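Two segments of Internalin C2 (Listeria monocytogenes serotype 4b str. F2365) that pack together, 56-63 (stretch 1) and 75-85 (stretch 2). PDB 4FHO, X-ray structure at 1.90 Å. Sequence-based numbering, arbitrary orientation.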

ATOM      1  N   ASN A  56       9.954  -8.971   7.682  1.00 50.44           N
ATOM      2  CA  ASN A  56      10.510  -9.098   9.047  1.00 53.94           C
ATOM      3  C   ASN A  56      11.969  -9.598   9.134  1.00 53.84           C
ATOM      4  O   ASN A  56      12.279 -10.473   9.931  1.00 49.82           O
ATOM      5  CB  ASN A  56       9.559  -9.975   9.907  1.00 56.45           C
ATOM      6  CG  ASN A  56       9.846  -9.878  11.407  1.00 65.64           C
ATOM      7  OD1 ASN A  56      10.267  -8.833  11.911  1.00 65.27           O
ATOM      8  ND2 ASN A  56       9.654 -10.983  12.117  1.00 76.27           N
ATOM      9  N   THR A  57      12.844  -9.028   8.307  1.00 52.40           N
ATOM     10  CA  THR A  57      14.253  -9.442   8.196  1.00 55.87           C
ATOM     11  C   THR A  57      15.248  -8.304   8.429  1.00 53.83           C
ATOM     12  O   THR A  57      16.426  -8.465   8.155  1.00 52.59           O
ATOM     13  CB  THR A  57      14.539 -10.073   6.818  1.00 55.01           C
ATOM     14  OG1 THR A  57      14.167  -9.135   5.782  1.00 56.00           O
ATOM     15  CG2 THR A  57      13.765 -11.378   6.634  1.00 62.99           C
ATOM     16  N   GLY A  58      14.789  -7.179   8.955  1.00 53.11           N
ATOM     17  CA  GLY A  58      15.667  -6.079   9.291  1.00 57.14           C
ATOM     18  C   GLY A  58      16.181  -5.258   8.119  1.00 52.95           C
ATOM     19  O   GLY A  58      17.219  -4.659   8.251  1.00 50.11           O
ATOM     20  N   VAL A  59      15.427  -5.171   7.016  1.00 55.01           N
ATOM     21  CA  VAL A  59      15.812  -4.340   5.853  1.00 51.19           C
ATOM     22  C   VAL A  59      15.747  -2.855   6.242  1.00 49.39           C
ATOM     23  O   VAL A  59      14.745  -2.394   6.759  1.00 49.60           O
ATOM     24  CB  VAL A  59      14.915  -4.575   4.617  1.00 53.04           C
ATOM     25  CG1 VAL A  59      15.283  -3.637   3.459  1.00 53.25           C
ATOM     26  CG2 VAL A  59      14.976  -6.041   4.186  1.00 49.44           C
ATOM     27  N   THR A  60      16.849  -2.146   6.054  1.00 51.83           N
ATOM     28  CA  THR A  60      16.935  -0.695   6.304  1.00 56.34           C
ATOM     29  C   THR A  60      17.076   0.162   5.049  1.00 63.17           C
ATOM     30  O   THR A  60      16.889   1.359   5.134  1.00 60.91           O
ATOM     31  CB  THR A  60      18.066  -0.348   7.282  1.00 56.98           C
ATOM     32  OG1 THR A  60      19.334  -0.755   6.751  1.00 55.74           O
ATOM     33  CG2 THR A  60      17.827  -1.048   8.579  1.00 54.91           C
ATOM     34  N   THR A  61      17.419  -0.436   3.911  1.00 58.74           N
ATOM     35  CA  THR A  61      17.502   0.280   2.639  1.00 59.63           C
ATOM     36  C   THR A  61      17.166  -0.654   1.489  1.00 58.50           C
ATOM     37  O   THR A  61      17.576  -1.823   1.490  1.00 54.45           O
ATOM     38  CB  THR A  61      18.894   0.906   2.408  1.00 60.52           C
ATOM     39  OG1 THR A  61      18.948   1.489   1.099  1.00 63.46           O
ATOM     40  CG2 THR A  61      19.995  -0.134   2.532  1.00 60.86           C
ATOM     41  N   ILE A  62      16.426  -0.119   0.517  1.00 52.89           N
ATOM     42  CA  ILE A  62      16.029  -0.863  -0.679  1.00 52.86           C
ATOM     43  C   ILE A  62      16.812  -0.425  -1.920  1.00 57.47           C
ATOM     44  O   ILE A  62      16.371  -0.670  -3.035  1.00 56.00           O
ATOM     45  CB  ILE A  62      14.496  -0.823  -0.910  1.00 52.07           C
ATOM     46  CG1 ILE A  62      13.972   0.604  -1.135  1.00 55.40           C
ATOM     47  CG2 ILE A  62      13.811  -1.541   0.268  1.00 54.87           C
ATOM     48  CD1 ILE A  62      12.536   0.671  -1.606  1.00 55.25           C
ATOM     49  N   GLU A  63      17.979   0.191  -1.719  1.00 60.01           N
ATOM     50  CA  GLU A  63      18.934   0.448  -2.808  1.00 58.95           C
ATOM     51  C   GLU A  63      19.172  -0.833  -3.616  1.00 57.20           C
ATOM     52  O   GLU A  63      19.347  -1.907  -3.046  1.00 55.48           O
ATOM     53  CB  GLU A  63      20.267   0.981  -2.243  1.00 64.40           C
ATOM     54  CG  GLU A  63      21.374   1.233  -3.263  1.00 68.26           C
ATOM     55  CD  GLU A  63      20.971   2.189  -4.370  1.00 68.47           C
ATOM     56  OE1 GLU A  63      20.132   3.095  -4.115  1.00 75.18           O
ATOM     57  OE2 GLU A  63      21.499   2.032  -5.490  1.00 71.43           O
TER
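Stretch 2, residues 75-85: ELKDNQITDLT

Neighbouring turns of a leucine-rich repeat must satisfy their backbone polar groups even where the chain forms no regular strand, and these two segments of internalin C2 illustrate how that is done. Neither stretch forms a regular helix or strand, and every residue of stretch 2 that touches stretch 1 is loop. The two nevertheless run side by side in the same direction: Asn56 lies beside Asp78, Gly58 beside Asn79 and Thr60 beside Ile81, with CA atoms 4.8, 5.1 and 4.6 Å apart respectively. Farther along the paths separate, and the CA atoms of Ile62 and Leu84 are 7.3 Å apart. Both chains bend through a positive-phi residue near the start of the contact, Asn56 (57/46) and Asp78 (61/42), and Gly58 adds a second in stretch 1 (75/29).

Two backbone hydrogen bonds tie the segments together, one given in each direction. Asn56 N donates to Lys77 O at 2.9 Å, and Gln80 N donates to Val59 O, also at 2.9 Å. Between them the CA of Asn56 approaches Asp78 O at 3.4 Å in a CA-H...O contact; just past the second bond, a longer one joins Thr60 CA to Gln80 O at 3.6 Å.

Where the backbones do not pair directly, a side chain and waters take over. Asn79 points toward stretch 1, and its OD1 accepts from Thr57 N at 3.1 Å and from Val59 N at 3.0 Å. Its ND2 turns back to Leu76 O at 3.0 Å, so a single amide braces its own loop while holding the neighbouring one. Water 1 accepts from Gly58 N (2.8 Å) and donates to Asp78 O (2.9 Å). Farther on, water 2 links Thr60 O (2.7 Å) to Thr82 N (3.1 Å), and water 3 links Ile62 N (2.9 Å) to Asp83 O (2.8 Å), bridging the segments as their spacing widens.

Apolar side chains, together with the buried Asn79, fill the inner part of the contact. Ile62 points toward stretch 2 and has the largest covered area of any residue here, 91 Å² of surface. Its CG2 lies 3.5 Å from Ile81 CD1 and 3.8 Å from Leu76 CD1, while its CD1 reaches to 4.3 Å from Leu84 CD2. Val59 extends this packing, with its CG1 3.8 Å from Ile81 CG1. In all, 570 Å² is buried between the stretches, counting both sides.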

ATOM      1  N   GLU A  75       7.038  -7.395  -1.099  1.00 49.44           N
ATOM      2  CA  GLU A  75       6.537  -7.694   0.229  1.00 53.59           C
ATOM      3  C   GLU A  75       7.656  -7.339   1.204  1.00 46.66           C
ATOM      4  O   GLU A  75       8.642  -8.083   1.334  1.00 51.24           O
ATOM      5  CB  GLU A  75       6.127  -9.173   0.315  1.00 57.38           C
ATOM      6  CG  GLU A  75       5.013  -9.557  -0.647  1.00 75.31           C
ATOM      7  CD  GLU A  75       4.640 -11.042  -0.611  1.00 87.53           C
ATOM      8  OE1 GLU A  75       5.462 -11.894  -0.191  1.00 77.61           O
ATOM      9  OE2 GLU A  75       3.502 -11.356  -1.026  1.00 86.00           O
ATOM     10  N   LEU A  76       7.498  -6.195   1.871  1.00 49.22           N
ATOM     11  CA  LEU A  76       8.524  -5.643   2.762  1.00 49.00           C
ATOM     12  C   LEU A  76       7.961  -5.262   4.128  1.00 49.28           C
ATOM     13  O   LEU A  76       8.522  -4.386   4.816  1.00 51.19           O
ATOM     14  CB  LEU A  76       9.209  -4.455   2.085  1.00 52.05           C
ATOM     15  CG  LEU A  76      10.058  -4.763   0.846  1.00 56.49           C
ATOM     16  CD1 LEU A  76      10.548  -3.492   0.158  1.00 52.61           C
ATOM     17  CD2 LEU A  76      11.239  -5.668   1.160  1.00 54.22           C
ATOM     18  N   LYS A  77       6.896  -5.960   4.546  1.00 51.95           N
ATOM     19  CA  LYS A  77       6.272  -5.770   5.859  1.00 55.79           C
ATOM     20  C   LYS A  77       7.267  -5.931   7.027  1.00 45.32           C
ATOM     21  O   LYS A  77       8.132  -6.811   7.005  1.00 45.52           O
ATOM     22  CB  LYS A  77       5.048  -6.711   6.052  1.00 61.52           C
ATOM     23  CG  LYS A  77       4.422  -6.710   7.445  1.00 68.28           C
ATOM     24  CD  LYS A  77       3.108  -7.493   7.512  1.00 73.09           C
ATOM     25  CE  LYS A  77       2.403  -7.220   8.831  1.00 69.14           C
ATOM     26  NZ  LYS A  77       1.337  -8.214   9.137  1.00 78.81           N
ATOM     27  N   ASP A  78       7.122  -5.054   8.025  1.00 46.90           N
ATOM     28  CA  ASP A  78       7.852  -5.144   9.305  1.00 48.15           C
ATOM     29  C   ASP A  78       9.367  -5.065   9.176  1.00 43.95           C
ATOM     30  O   ASP A  78      10.084  -5.796   9.809  1.00 49.46           O
ATOM     31  CB  ASP A  78       7.404  -6.373  10.107  1.00 53.44           C
ATOM     32  CG  ASP A  78       5.965  -6.258  10.618  1.00 57.87           C
ATOM     33  OD1 ASP A  78       5.444  -5.135  10.772  1.00 59.85           O
ATOM     34  OD2 ASP A  78       5.371  -7.315  10.891  1.00 63.32           O
ATOM     35  N   ASN A  79       9.823  -4.152   8.322  1.00 47.92           N
ATOM     36  CA  ASN A  79      11.233  -3.811   8.202  1.00 45.69           C
ATOM     37  C   ASN A  79      11.416  -2.389   8.757  1.00 49.34           C
ATOM     38  O   ASN A  79      10.482  -1.838   9.360  1.00 48.72           O
ATOM     39  CB  ASN A  79      11.666  -4.009   6.748  1.00 48.41           C
ATOM     40  CG  ASN A  79      11.806  -5.492   6.390  1.00 45.91           C
ATOM     41  OD1 ASN A  79      12.584  -6.202   7.006  1.00 48.59           O
ATOM     42  ND2 ASN A  79      11.003  -5.964   5.461  1.00 49.44           N
ATOM     43  N   GLN A  80      12.598  -1.798   8.570  1.00 45.66           N
ATOM     44  CA  GLN A  80      12.870  -0.451   9.064  1.00 48.35           C
ATOM     45  C   GLN A  80      13.317   0.437   7.907  1.00 49.28           C
ATOM     46  O   GLN A  80      14.324   1.118   7.990  1.00 50.25           O
ATOM     47  CB  GLN A  80      13.902  -0.490  10.198  1.00 50.59           C
ATOM     48  CG  GLN A  80      13.414  -1.253  11.433  1.00 54.28           C
ATOM     49  CD  GLN A  80      13.563  -2.754  11.301  1.00 54.87           C
ATOM     50  OE1 GLN A  80      14.598  -3.240  10.858  1.00 54.32           O
ATOM     51  NE2 GLN A  80      12.504  -3.495  11.633  1.00 51.07           N
ATOM     52  N   ILE A  81      12.513   0.464   6.852  1.00 48.75           N
ATOM     53  CA  ILE A  81      12.838   1.205   5.630  1.00 54.46           C
ATOM     54  C   ILE A  81      12.340   2.637   5.845  1.00 54.93           C
ATOM     55  O   ILE A  81      11.216   2.826   6.273  1.00 49.02           O
ATOM     56  CB  ILE A  81      12.177   0.545   4.385  1.00 56.06           C
ATOM     57  CG1 ILE A  81      12.790  -0.850   4.128  1.00 52.13           C
ATOM     58  CG2 ILE A  81      12.348   1.410   3.142  1.00 53.20           C
ATOM     59  CD1 ILE A  81      11.944  -1.752   3.258  1.00 51.91           C
ATOM     60  N   THR A  82      13.189   3.623   5.545  1.00 53.24           N
ATOM     61  CA  THR A  82      12.855   5.055   5.635  1.00 60.64           C
ATOM     62  C   THR A  82      12.787   5.793   4.278  1.00 59.67           C
ATOM     63  O   THR A  82      12.195   6.866   4.215  1.00 59.63           O
ATOM     64  CB  THR A  82      13.875   5.778   6.537  1.00 64.27           C
ATOM     65  OG1 THR A  82      15.198   5.623   6.005  1.00 61.85           O
ATOM     66  CG2 THR A  82      13.853   5.185   7.951  1.00 61.87           C
ATOM     67  N   ASP A  83      13.386   5.229   3.218  1.00 60.12           N
ATOM     68  CA  ASP A  83      13.548   5.914   1.916  1.00 63.00           C
ATOM     69  C   ASP A  83      13.012   5.013   0.786  1.00 61.37           C
ATOM     70  O   ASP A  83      13.533   3.930   0.543  1.00 57.18           O
ATOM     71  CB  ASP A  83      15.029   6.232   1.679  1.00 68.46           C
ATOM     72  CG  ASP A  83      15.286   7.009   0.370  1.00 65.04           C
ATOM     73  OD1 ASP A  83      14.345   7.564  -0.228  1.00 65.98           O
ATOM     74  OD2 ASP A  83      16.454   7.069  -0.052  1.00 81.51           O
ATOM     75  N   LEU A  84      11.989   5.490   0.095  1.00 55.69           N
ATOM     76  CA  LEU A  84      11.354   4.762  -1.009  1.00 57.96           C
ATOM     77  C   LEU A  84      11.816   5.224  -2.385  1.00 55.67           C
ATOM     78  O   LEU A  84      11.304   4.750  -3.396  1.00 57.99           O
ATOM     79  CB  LEU A  84       9.828   4.880  -0.879  1.00 62.03           C
ATOM     80  CG  LEU A  84       9.229   4.292   0.410  1.00 63.01           C
ATOM     81  CD1 LEU A  84       7.724   4.473   0.403  1.00 62.46           C
ATOM     82  CD2 LEU A  84       9.607   2.827   0.615  1.00 52.70           C
ATOM     83  N   THR A  85      12.822   6.106  -2.432  1.00 55.33           N
ATOM     84  CA  THR A  85      13.349   6.653  -3.699  1.00 67.01           C
ATOM     85  C   THR A  85      13.721   5.591  -4.765  1.00 61.94           C
ATOM     86  O   THR A  85      13.422   5.796  -5.939  1.00 65.64           O
ATOM     87  CB  THR A  85      14.507   7.660  -3.415  1.00 67.59           C
ATOM     88  OG1 THR A  85      13.953   8.787  -2.727  1.00 71.47           O
ATOM     89  CG2 THR A  85      15.194   8.143  -4.692  1.00 75.07           C
TER
HETATM   90  O   HOH W   1      12.781  -6.485  10.723  1.00 52.16           O
HETATM   91  O   HOH W   2      15.577   3.260   3.644  1.00 57.14           O
HETATM   92  O   HOH W   3      15.967   2.691   0.893  1.00 56.60           O